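Local coordinates for protein catalase-3 (Neurospora crassa, PDB 4AJ9) that breaks hydrogen peroxide down to oxygen and water with a heme cofactor, as a member of the large, long-chain catalases, at residues N139-F144 with L190-S195; A186-F191 with T443-F448; F449-P454 with R517-F522. One frame throughout, in Å; residues are numbered along the deposited sequence.

Contact 1 of 3, residues N139-F144 with L190-S195. With HEM (protoporphyrin IX containing Fe), chain Y; ACT (acetate ion), chain B.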
loop_
_atom_site.group_PDB
_atom_site.type_symbol
_atom_site.label_atom_id
_atom_site.label_comp_id
_atom_site.label_asym_id
_atom_site.label_seq_id
_atom_site.Cartn_x
_atom_site.Cartn_y
_atom_site.Cartn_z
ATOM N N ASN C 139 -11.291 22.365 20.158
ATOM C CA ASN C 139 -11.919 22.907 21.366
ATOM C C ASN C 139 -11.464 24.335 21.657
ATOM O O ASN C 139 -11.740 24.871 22.734
ATOM C CB ASN C 139 -11.646 22.014 22.581
ATOM C CG ASN C 139 -10.240 22.176 23.120
ATOM O OD1 ASN C 139 -9.274 22.336 22.361
ATOM N ND2 ASN C 139 -10.118 22.167 24.449
ATOM N N ILE C 140 -10.756 24.917 20.688
ATOM C CA ILE C 140 -10.236 26.288 20.743
ATOM C C ILE C 140 -10.619 26.953 19.423
ATOM O O ILE C 140 -10.558 26.318 18.379
ATOM C CB ILE C 140 -8.713 26.272 20.899
ATOM C CG1 ILE C 140 -8.348 25.820 22.321
ATOM C CG2 ILE C 140 -8.099 27.632 20.562
ATOM C CD1 ILE C 140 -6.866 25.467 22.485
ATOM N N PRO C 141 -11.057 28.226 19.474
ATOM C CA PRO C 141 -11.741 28.829 18.320
ATOM C C PRO C 141 -10.819 29.433 17.273
ATOM O O PRO C 141 -11.306 29.898 16.249
ATOM C CB PRO C 141 -12.584 29.941 18.960
ATOM C CG PRO C 141 -11.813 30.320 20.179
ATOM C CD PRO C 141 -11.237 29.021 20.699
ATOM N N VAL C 142 -9.516 29.444 17.531
ATOM C CA VAL C 142 -8.570 30.015 16.587
ATOM C C VAL C 142 -7.431 29.035 16.335
ATOM O O VAL C 142 -7.092 28.228 17.192
ATOM C CB VAL C 142 -7.984 31.352 17.103
ATOM C CG1 VAL C 142 -9.077 32.421 17.185
ATOM C CG2 VAL C 142 -7.300 31.142 18.462
ATOM N N PHE C 143 -6.831 29.109 15.159
ATOM C CA PHE C 143 -5.719 28.228 14.858
ATOM C C PHE C 143 -4.386 28.975 14.760
ATOM O O PHE C 143 -4.372 30.194 14.656
ATOM C CB PHE C 143 -5.991 27.414 13.603
ATOM C CG PHE C 143 -5.202 26.137 13.551
ATOM C CD1 PHE C 143 -5.531 25.078 14.381
ATOM C CD2 PHE C 143 -4.112 26.016 12.718
ATOM C CE1 PHE C 143 -4.801 23.904 14.352
ATOM C CE2 PHE C 143 -3.370 24.852 12.689
ATOM C CZ PHE C 143 -3.710 23.793 13.510
ATOM N N PHE C 144 -3.276 28.235 14.782
ATOM C CA PHE C 144 -1.932 28.823 14.882
ATOM C C PHE C 144 -1.481 29.633 13.678
ATOM O O PHE C 144 -0.684 30.568 13.812
ATOM C CB PHE C 144 -0.866 27.737 15.078
ATOM C CG PHE C 144 -0.966 26.991 16.378
ATOM C CD1 PHE C 144 -0.437 27.524 17.550
ATOM C CD2 PHE C 144 -1.546 25.739 16.421
ATOM C CE1 PHE C 144 -0.503 26.814 18.747
ATOM C CE2 PHE C 144 -1.619 25.023 17.616
ATOM C CZ PHE C 144 -1.095 25.558 18.773
ATOM N N LEU C 190 -1.694 29.652 20.971
ATOM C CA LEU C 190 -0.789 29.291 22.050
ATOM C C LEU C 190 -1.379 29.661 23.424
ATOM O O LEU C 190 -1.415 28.834 24.335
ATOM C CB LEU C 190 0.586 29.934 21.841
ATOM C CG LEU C 190 1.658 29.649 22.898
ATOM C CD1 LEU C 190 1.990 28.147 23.006
ATOM C CD2 LEU C 190 2.901 30.468 22.596
ATOM N N PHE C 191 -1.854 30.895 23.567
ATOM C CA PHE C 191 -2.453 31.346 24.829
ATOM C C PHE C 191 -3.633 30.464 25.248
ATOM O O PHE C 191 -3.789 30.127 26.425
ATOM C CB PHE C 191 -2.876 32.823 24.732
ATOM C CG PHE C 191 -1.811 33.791 25.177
ATOM C CD1 PHE C 191 -0.546 33.758 24.612
ATOM C CD2 PHE C 191 -2.065 34.707 26.184
ATOM C CE1 PHE C 191 0.437 34.632 25.036
ATOM C CE2 PHE C 191 -1.085 35.582 26.613
ATOM C CZ PHE C 191 0.168 35.542 26.040
ATOM N N TRP C 192 -4.469 30.089 24.286
ATOM C CA TRP C 192 -5.582 29.194 24.575
ATOM C C TRP C 192 -5.069 27.825 25.039
ATOM O O TRP C 192 -5.625 27.220 25.963
ATOM C CB TRP C 192 -6.463 29.000 23.338
ATOM C CG TRP C 192 -7.434 30.140 23.034
ATOM C CD1 TRP C 192 -7.161 31.279 22.328
ATOM C CD2 TRP C 192 -8.827 30.220 23.399
ATOM N NE1 TRP C 192 -8.292 32.063 22.237
ATOM C CE2 TRP C 192 -9.325 31.436 22.882
ATOM C CE3 TRP C 192 -9.699 29.378 24.098
ATOM C CZ2 TRP C 192 -10.652 31.838 23.051
ATOM C CZ3 TRP C 192 -11.017 29.784 24.277
ATOM C CH2 TRP C 192 -11.481 31.002 23.746
ATOM N N ALA C 193 -4.021 27.330 24.385
ATOM C CA ALA C 193 -3.476 26.014 24.737
ATOM C C ALA C 193 -2.800 26.057 26.112
ATOM O O ALA C 193 -2.713 25.041 26.806
ATOM C CB ALA C 193 -2.491 25.532 23.659
ATOM N N MET C 194 -2.319 27.240 26.495
ATOM C CA MET C 194 -1.724 27.443 27.821
ATOM C C MET C 194 -2.778 27.692 28.900
ATOM O O MET C 194 -2.444 27.793 30.076
ATOM C CB MET C 194 -0.727 28.607 27.801
ATOM C CG MET C 194 0.473 28.400 26.886
ATOM S SD MET C 194 1.500 27.010 27.423
ATOM C CE MET C 194 1.392 25.926 25.992
ATOM N N SER C 195 -4.048 27.789 28.502
ATOM C CA SER C 195 -5.133 27.955 29.462
ATOM C C SER C 195 -5.753 26.600 29.790
ATOM O O SER C 195 -5.185 25.546 29.454
ATOM C CB SER C 195 -6.202 28.913 28.914
ATOM O OG SER C 195 -7.028 28.259 27.954
HETATM C CHA HEM Y . -6.853 15.758 11.458
HETATM C CHB HEM Y . -8.913 19.827 13.157
HETATM C CHC HEM Y . -5.918 22.446 10.394
HETATM C CHD HEM Y . -4.518 18.420 8.094
HETATM C C1A HEM Y . -7.646 16.618 12.198
HETATM C C2A HEM Y . -8.622 16.244 13.215
HETATM C C3A HEM Y . -9.175 17.374 13.691
HETATM C C4A HEM Y . -8.589 18.493 12.981
HETATM C CMA HEM Y . -10.263 17.499 14.785
HETATM C CAA HEM Y . -8.910 14.794 13.689
HETATM C CBA HEM Y . -10.163 14.221 13.034
HETATM C CGA HEM Y . -10.427 12.861 13.626
HETATM O O1A HEM Y . -10.230 11.844 12.918
HETATM O O2A HEM Y . -10.829 12.792 14.819
HETATM C C1B HEM Y . -8.320 20.895 12.512
HETATM C C2B HEM Y . -8.727 22.286 12.615
HETATM C C3B HEM Y . -7.886 23.019 11.869
HETATM C C4B HEM Y . -6.942 22.108 11.251
HETATM C CMB HEM Y . -9.918 22.752 13.483
HETATM C CAB HEM Y . -7.892 24.544 11.603
HETATM C CBB HEM Y . -9.027 25.247 11.697
HETATM C C1C HEM Y . -5.351 21.587 9.484
HETATM C C2C HEM Y . -4.617 21.968 8.286
HETATM C C3C HEM Y . -4.223 20.844 7.682
HETATM C C4C HEM Y . -4.729 19.727 8.437
HETATM C CMC HEM Y . -4.309 23.412 7.848
HETATM C CAC HEM Y . -3.458 20.684 6.362
HETATM C CBC HEM Y . -3.643 21.576 5.388
HETATM C C1D HEM Y . -4.990 17.338 8.776
HETATM C C2D HEM Y . -4.742 15.973 8.392
HETATM C C3D HEM Y . -5.468 15.143 9.442
HETATM C C4D HEM Y . -6.087 16.087 10.346
HETATM C CMD HEM Y . -3.917 15.492 7.180
HETATM C CAD HEM Y . -5.545 13.609 9.509
HETATM C CBD HEM Y . -6.862 13.203 8.858
HETATM C CGD HEM Y . -6.943 11.702 8.782
HETATM O O1D HEM Y . -8.077 11.178 8.667
HETATM O O2D HEM Y . -5.879 11.037 8.868
HETATM N NA HEM Y . -7.662 17.994 12.084
HETATM N NB HEM Y . -7.238 20.831 11.671
HETATM N NC HEM Y . -5.401 20.211 9.537
HETATM N ND HEM Y . -5.783 17.373 9.916
HETATM FE FE HEM Y . -6.619 19.107 10.762
HETATM C C ACT B . -12.362 23.308 27.643
HETATM O O ACT B . -13.036 24.327 27.391
HETATM O OXT ACT B . -11.776 22.798 26.653
HETATM C CH3 ACT B . -12.281 22.756 29.048
#

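Contact 2 of 3, residues A186-F191 with T443-F448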
loop_
_atom_site.group_PDB
_atom_site.type_symbol
_atom_site.label_atom_id
_atom_site.label_comp_id
_atom_site.label_asym_id
_atom_site.label_seq_id
_atom_site.Cartn_x
_atom_site.Cartn_y
_atom_site.Cartn_z
ATOM N N ALA C 186 0.904 32.484 15.629
ATOM C CA ALA C 186 0.686 31.318 16.491
ATOM C C ALA C 186 0.389 31.705 17.935
ATOM O O ALA C 186 -0.072 30.879 18.722
ATOM C CB ALA C 186 1.910 30.377 16.437
ATOM N N LEU C 187 0.628 32.963 18.289
ATOM C CA LEU C 187 0.542 33.344 19.700
ATOM C C LEU C 187 -0.869 33.226 20.264
ATOM O O LEU C 187 -1.057 32.990 21.469
ATOM C CB LEU C 187 1.098 34.751 19.924
ATOM C CG LEU C 187 2.602 34.849 19.672
ATOM C CD1 LEU C 187 3.025 36.303 19.565
ATOM C CD2 LEU C 187 3.401 34.114 20.758
ATOM N N HIS C 188 -1.871 33.373 19.411
ATOM C CA HIS C 188 -3.237 33.376 19.924
ATOM C C HIS C 188 -3.621 31.975 20.364
ATOM O O HIS C 188 -3.982 31.753 21.524
ATOM C CB HIS C 188 -4.237 33.958 18.912
ATOM C CG HIS C 188 -5.581 34.277 19.506
ATOM N ND1 HIS C 188 -6.640 34.742 18.752
ATOM C CD2 HIS C 188 -6.036 34.190 20.780
ATOM C CE1 HIS C 188 -7.689 34.922 19.537
ATOM N NE2 HIS C 188 -7.351 34.591 20.772
ATOM N N THR C 189 -3.525 31.017 19.451
ATOM C CA THR C 189 -3.836 29.644 19.803
ATOM C C THR C 189 -2.940 29.181 20.947
ATOM O O THR C 189 -3.375 28.433 21.817
ATOM C CB THR C 189 -3.715 28.695 18.585
ATOM O OG1 THR C 189 -4.606 29.136 17.558
ATOM C CG2 THR C 189 -4.092 27.260 18.970
ATOM N N LEU C 190 -1.694 29.652 20.971
ATOM C CA LEU C 190 -0.789 29.291 22.050
ATOM C C LEU C 190 -1.379 29.661 23.424
ATOM O O LEU C 190 -1.415 28.834 24.335
ATOM C CB LEU C 190 0.586 29.934 21.841
ATOM C CG LEU C 190 1.658 29.649 22.898
ATOM C CD1 LEU C 190 1.990 28.147 23.006
ATOM C CD2 LEU C 190 2.901 30.468 22.596
ATOM N N PHE C 191 -1.854 30.895 23.567
ATOM C CA PHE C 191 -2.453 31.346 24.829
ATOM C C PHE C 191 -3.633 30.464 25.248
ATOM O O PHE C 191 -3.789 30.127 26.425
ATOM C CB PHE C 191 -2.876 32.823 24.732
ATOM C CG PHE C 191 -1.811 33.791 25.177
ATOM C CD1 PHE C 191 -0.546 33.758 24.612
ATOM C CD2 PHE C 191 -2.065 34.707 26.184
ATOM C CE1 PHE C 191 0.437 34.632 25.036
ATOM C CE2 PHE C 191 -1.085 35.582 26.613
ATOM C CZ PHE C 191 0.168 35.542 26.040
ATOM N N THR C 443 -3.359 41.616 19.175
ATOM C CA THR C 443 -4.546 42.210 19.777
ATOM C C THR C 443 -5.461 41.159 20.402
ATOM O O THR C 443 -5.900 41.315 21.545
ATOM C CB THR C 443 -5.314 43.093 18.767
ATOM O OG1 THR C 443 -4.494 44.209 18.395
ATOM C CG2 THR C 443 -6.610 43.592 19.371
ATOM N N GLN C 444 -5.737 40.073 19.683
ATOM C CA GLN C 444 -6.649 39.090 20.250
ATOM C C GLN C 444 -6.057 38.203 21.344
ATOM O O GLN C 444 -6.754 37.854 22.289
ATOM C CB GLN C 444 -7.384 38.297 19.167
ATOM C CG GLN C 444 -8.411 39.154 18.475
ATOM C CD GLN C 444 -9.519 38.351 17.854
ATOM O OE1 GLN C 444 -9.471 37.112 17.819
ATOM N NE2 GLN C 444 -10.521 39.044 17.343
ATOM N N PRO C 445 -4.775 37.835 21.225
ATOM C CA PRO C 445 -4.194 37.170 22.394
ATOM C C PRO C 445 -4.364 38.037 23.635
ATOM O O PRO C 445 -4.725 37.525 24.696
ATOM C CB PRO C 445 -2.721 37.036 22.020
ATOM C CG PRO C 445 -2.743 36.887 20.529
ATOM C CD PRO C 445 -3.867 37.800 20.061
ATOM N N ARG C 446 -4.118 39.338 23.502
ATOM C CA ARG C 446 -4.373 40.256 24.612
ATOM C C ARG C 446 -5.842 40.239 25.049
ATOM O O ARG C 446 -6.139 40.126 26.234
ATOM C CB ARG C 446 -3.923 41.675 24.266
ATOM C CG ARG C 446 -4.161 42.676 25.390
ATOM C CD ARG C 446 -3.463 42.258 26.673
ATOM N NE ARG C 446 -3.666 43.257 27.719
ATOM C CZ ARG C 446 -2.846 44.279 27.945
ATOM N NH1 ARG C 446 -1.743 44.423 27.217
ATOM N NH2 ARG C 446 -3.121 45.146 28.917
ATOM N N LEU C 447 -6.758 40.329 24.087
ATOM C CA LEU C 447 -8.184 40.242 24.382
ATOM C C LEU C 447 -8.521 38.999 25.207
ATOM O O LEU C 447 -9.305 39.057 26.159
ATOM C CB LEU C 447 -8.996 40.244 23.077
ATOM C CG LEU C 447 -10.515 40.088 23.175
ATOM C CD1 LEU C 447 -11.154 41.280 23.888
ATOM C CD2 LEU C 447 -11.143 39.903 21.790
ATOM N N PHE C 448 -7.940 37.865 24.825
ATOM C CA PHE C 448 -8.232 36.607 25.496
ATOM C C PHE C 448 -7.698 36.613 26.927
ATOM O O PHE C 448 -8.419 36.299 27.875
ATOM C CB PHE C 448 -7.653 35.437 24.696
ATOM C CG PHE C 448 -7.702 34.129 25.417
ATOM C CD1 PHE C 448 -8.897 33.428 25.529
ATOM C CD2 PHE C 448 -6.544 33.585 25.963
ATOM C CE1 PHE C 448 -8.945 32.214 26.189
ATOM C CE2 PHE C 448 -6.580 32.371 26.623
ATOM C CZ PHE C 448 -7.777 31.685 26.743
#

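Contact 3 of 3, residues F449-P454 with R517-F522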
loop_
_atom_site.group_PDB
_atom_site.type_symbol
_atom_site.label_atom_id
_atom_site.label_comp_id
_atom_site.label_asym_id
_atom_site.label_seq_id
_atom_site.Cartn_x
_atom_site.Cartn_y
_atom_site.Cartn_z
ATOM N N PHE C 449 -6.438 36.996 27.082
ATOM C CA PHE C 449 -5.837 37.070 28.404
ATOM C C PHE C 449 -6.620 38.023 29.331
ATOM O O PHE C 449 -6.882 37.695 30.496
ATOM C CB PHE C 449 -4.369 37.480 28.300
ATOM C CG PHE C 449 -3.654 37.474 29.619
ATOM C CD1 PHE C 449 -3.117 36.309 30.125
ATOM C CD2 PHE C 449 -3.531 38.641 30.361
ATOM C CE1 PHE C 449 -2.462 36.299 31.354
ATOM C CE2 PHE C 449 -2.879 38.640 31.587
ATOM C CZ PHE C 449 -2.345 37.469 32.082
ATOM N N ASN C 450 -6.987 39.200 28.821
ATOM C CA ASN C 450 -7.797 40.140 29.599
ATOM C C ASN C 450 -9.093 39.539 30.102
ATOM O O ASN C 450 -9.657 40.009 31.083
ATOM C CB ASN C 450 -8.180 41.373 28.771
ATOM C CG ASN C 450 -7.018 42.273 28.493
ATOM O OD1 ASN C 450 -5.968 42.156 29.119
ATOM N ND2 ASN C 450 -7.187 43.182 27.531
ATOM N N SER C 451 -9.593 38.524 29.400
ATOM C CA SER C 451 -10.953 38.044 29.625
ATOM C C SER C 451 -10.990 36.846 30.569
ATOM O O SER C 451 -12.029 36.225 30.745
ATOM C CB SER C 451 -11.620 37.694 28.292
ATOM O OG SER C 451 -11.650 38.824 27.428
ATOM N N LEU C 452 -9.848 36.522 31.168
ATOM C CA LEU C 452 -9.774 35.420 32.121
ATOM C C LEU C 452 -9.750 35.958 33.550
ATOM O O LEU C 452 -9.341 37.103 33.779
ATOM C CB LEU C 452 -8.512 34.586 31.872
ATOM C CG LEU C 452 -8.306 33.988 30.480
ATOM C CD1 LEU C 452 -6.909 33.393 30.362
ATOM C CD2 LEU C 452 -9.362 32.938 30.165
ATOM N N THR C 453 -10.176 35.134 34.506
ATOM C CA THR C 453 -10.082 35.497 35.918
ATOM C C THR C 453 -8.616 35.606 36.342
ATOM O O THR C 453 -7.718 35.117 35.645
ATOM C CB THR C 453 -10.802 34.482 36.838
ATOM O OG1 THR C 453 -10.015 33.293 36.957
ATOM C CG2 THR C 453 -12.173 34.131 36.295
ATOM N N PRO C 454 -8.359 36.273 37.477
ATOM C CA PRO C 454 -6.975 36.483 37.914
ATOM C C PRO C 454 -6.170 35.188 38.091
ATOM O O PRO C 454 -5.012 35.151 37.685
ATOM C CB PRO C 454 -7.143 37.194 39.259
ATOM C CG PRO C 454 -8.430 37.943 39.108
ATOM C CD PRO C 454 -9.319 37.030 38.302
ATOM N N ARG C 517 -16.862 38.008 26.576
ATOM C CA ARG C 517 -17.454 36.914 27.328
ATOM C C ARG C 517 -17.250 35.579 26.638
ATOM O O ARG C 517 -16.936 35.516 25.447
ATOM C CB ARG C 517 -18.959 37.133 27.503
ATOM C CG ARG C 517 -19.769 37.015 26.201
ATOM C CD ARG C 517 -21.266 37.109 26.496
ATOM N NE ARG C 517 -22.108 36.940 25.313
ATOM C CZ ARG C 517 -22.802 37.921 24.740
ATOM N NH1 ARG C 517 -22.751 39.150 25.240
ATOM N NH2 ARG C 517 -23.552 37.678 23.668
ATOM N N GLY C 518 -17.455 34.507 27.385
ATOM C CA GLY C 518 -17.524 33.190 26.784
ATOM C C GLY C 518 -16.200 32.486 26.553
ATOM O O GLY C 518 -16.179 31.436 25.908
ATOM N N VAL C 519 -15.096 33.031 27.065
ATOM C CA VAL C 519 -13.807 32.376 26.845
ATOM C C VAL C 519 -13.199 31.812 28.128
ATOM O O VAL C 519 -12.253 31.009 28.087
ATOM C CB VAL C 519 -12.800 33.297 26.093
ATOM C CG1 VAL C 519 -13.368 33.705 24.726
ATOM C CG2 VAL C 519 -12.480 34.514 26.912
ATOM N N SER C 520 -13.750 32.222 29.268
ATOM C CA SER C 520 -13.286 31.733 30.568
ATOM C C SER C 520 -13.881 30.365 30.928
ATOM O O SER C 520 -15.016 30.053 30.570
ATOM C CB SER C 520 -13.606 32.752 31.670
ATOM O OG SER C 520 -13.438 32.192 32.966
ATOM N N ILE C 521 -13.107 29.549 31.637
ATOM C CA ILE C 521 -13.614 28.276 32.140
ATOM C C ILE C 521 -13.988 28.428 33.611
ATOM O O ILE C 521 -15.067 28.017 34.045
ATOM C CB ILE C 521 -12.562 27.156 31.989
ATOM C CG1 ILE C 521 -12.334 26.828 30.505
ATOM C CG2 ILE C 521 -12.997 25.909 32.752
ATOM C CD1 ILE C 521 -11.080 26.011 30.257
ATOM N N PHE C 522 -13.091 29.053 34.364
ATOM C CA PHE C 522 -13.190 29.098 35.819
ATOM C C PHE C 522 -14.105 30.198 36.376
ATOM O O PHE C 522 -14.374 30.234 37.576
ATOM C CB PHE C 522 -11.790 29.201 36.426
ATOM C CG PHE C 522 -10.947 27.992 36.175
ATOM C CD1 PHE C 522 -11.111 26.858 36.937
ATOM C CD2 PHE C 522 -10.011 27.983 35.158
ATOM C CE1 PHE C 522 -10.344 25.735 36.706
ATOM C CE2 PHE C 522 -9.240 26.863 34.923
ATOM C CZ PHE C 522 -9.410 25.737 35.701
#

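Contact 1 of 3, residues N139-F144 with L190-S195
Pro141 lies against the indole of Trp192, and this contact carries much of the packing between residues 139-144 and helix 187-193. Pro141 CD stands over the six-membered ring of Trp192, 3.5 Å from the centroid and only 4° off the normal, a CH-pi contact, while Pro141 CG reaches Trp192 CZ2 at 3.4 Å. Ile140 meets the same side chain nearer its root: with CG2 anti to the backbone N (CG1 at chi1 -72°), the methyl CG2 sits 3.5 Å from Trp192 CB, and CD1 runs on to the backbone N of Ala193 at 3.9 Å. Val142 adds its CG2 near CD1 of the indole, 3.9 Å away, so three successive residues are spread along the tryptophan from CB to the benzo end. Farther along, Phe144 brings CE1 to within 3.8 Å of the Leu190 backbone N.

Across this interface the chemistry is apolar; polar groups are held from outside it. Thr189 OG1, one turn back on the helix, hydrogen-bonds to Val142 O, and Asn197 ND2 binds Asn139 O. The face of Trp192 turned away from Pro141 is stacked on Phe448. Asn139 ND2 donates to OXT of an acetate ion, probably from the crystallisation liquor, at 2.8 Å. The backbone N of His120 holds Asn139 OD1.

Phe143 turns away from the helix toward the cofactor. Its CG lies 3.7 Å from HEM CAB, which sits over one face of the ring, offset toward the rim, while Phe144 CD2 stands over the centre of the opposite face. Just after Asn138, a predicted active-site residue, the chain thus gives three successive side chains to the helix and Phe143 to the heme, in the buried wall of a catalase heme pocket.

Contact 2 of 3, residues A186-F191 with T443-F448
Two nearly parallel helices pack side by side here, 187-193 of the catalase core and 443-450 of the following helical region; the axes of their segments 187-191 and 443-448 come within 8.7 Å. Pro445 fits closely against His188: its CG lies 3.6 Å from His188 CA, and its CD stands over the imidazole face, 4.3 Å from the centroid and 24° off the normal, a CH-pi contact. A chi1 of -166° sets CG of His188 anti to the backbone N. One face of the ring lies over Gln444 C and Pro445 N, and His188 CE1 comes 3.3 Å from Gln444 OE1, with ring and amide planes 89° apart. The polar ends look elsewhere: His188 ND1 is hydrogen-bonded to Thr294 O, and Gln444 OE1 to Phe296 N. An alanine in place of His188 would probably leave Thr294 O without this partner and open a gap beside Gln444 and the Pro445 ring. One turn on, Phe191 CB meets Phe448 CD2 at 3.9 Å, and Phe448 CE2 lies 3.6 Å from the Phe191 backbone O. This is close helix-helix packing, joining the heme-bearing domain to the helical domain of a catalase.

Contact 3 of 3, residues F449-P454 with R517-F522
Side-chain packing begins with Ser451 and Val519, where the end of helix 443-450 meets the loop of residues 517-522. The methyl CG2 of Val519 touches Ser451 CB at 3.6 Å, the closest approach between the two segments. That methyl occupies the position between the backbone N and the carbonyl carbon, CG1 being at chi1 -59° and anti to the carbonyl carbon. The other methyl, CG1, faces Trp192 of helix 187-193. A second, looser pair joins Thr453 CG2 to Ser520 OG at 4.1 Å.

Side chains also rest on backbone. Leu452 CD2 lies 4.0 Å from Val519 O and 4.1 Å from Ser520 CA, while Leu452 also packs on Gln457 and Val460 of helix 454-468. In the reverse sense, Ser520 CB comes 3.9 Å from Ser451 O. Thr453 reaches the backbone of Phe522, its CG2 being 4.4 Å from Phe522 C.

The polar groups bond to neighbours rather than directly across the pair. Ser451 OG is shared by Leu447 O, one turn earlier in its own helix, and Thr516 N, just before Arg517. Thr453 is the N-cap of helix 454-468, its side chain capping a backbone N of that helix. Glu456, in the first turn, ties both sides together: OE1 accepts from Thr453 N and is hydrogen-bonded to Ser520 OG, and OE2 accepts from Ile521 N.

The two strips of chain therefore meet through light van der Waals contacts, while hydrogen bonds made through a third element, above all the carboxylate of Glu456, are likely to set their relative position.

Contacts 1 and 2 are fully buried and share helix 187-193: one flank of it receives the loop 139-144 beside the heme, another the helix 443-450. Contact 3 lies at the far end of that second helix, is only partly buried, and joins it to a loop. The chemistry changes accordingly, from an aromatic and proline core in the first two to aliphatic and hydroxyl side chains resting on one another and on backbone in the third, where a glutamate outside the pair supplies polar links. Trp192 of contact 1 and Phe448 of contact 2, themselves stacked, both pack on Val519 of contact 3: Trp192 CH2 lies 3.4 Å from Val519 CG1, and Phe448 CD1 3.9 Å from Val519 CB.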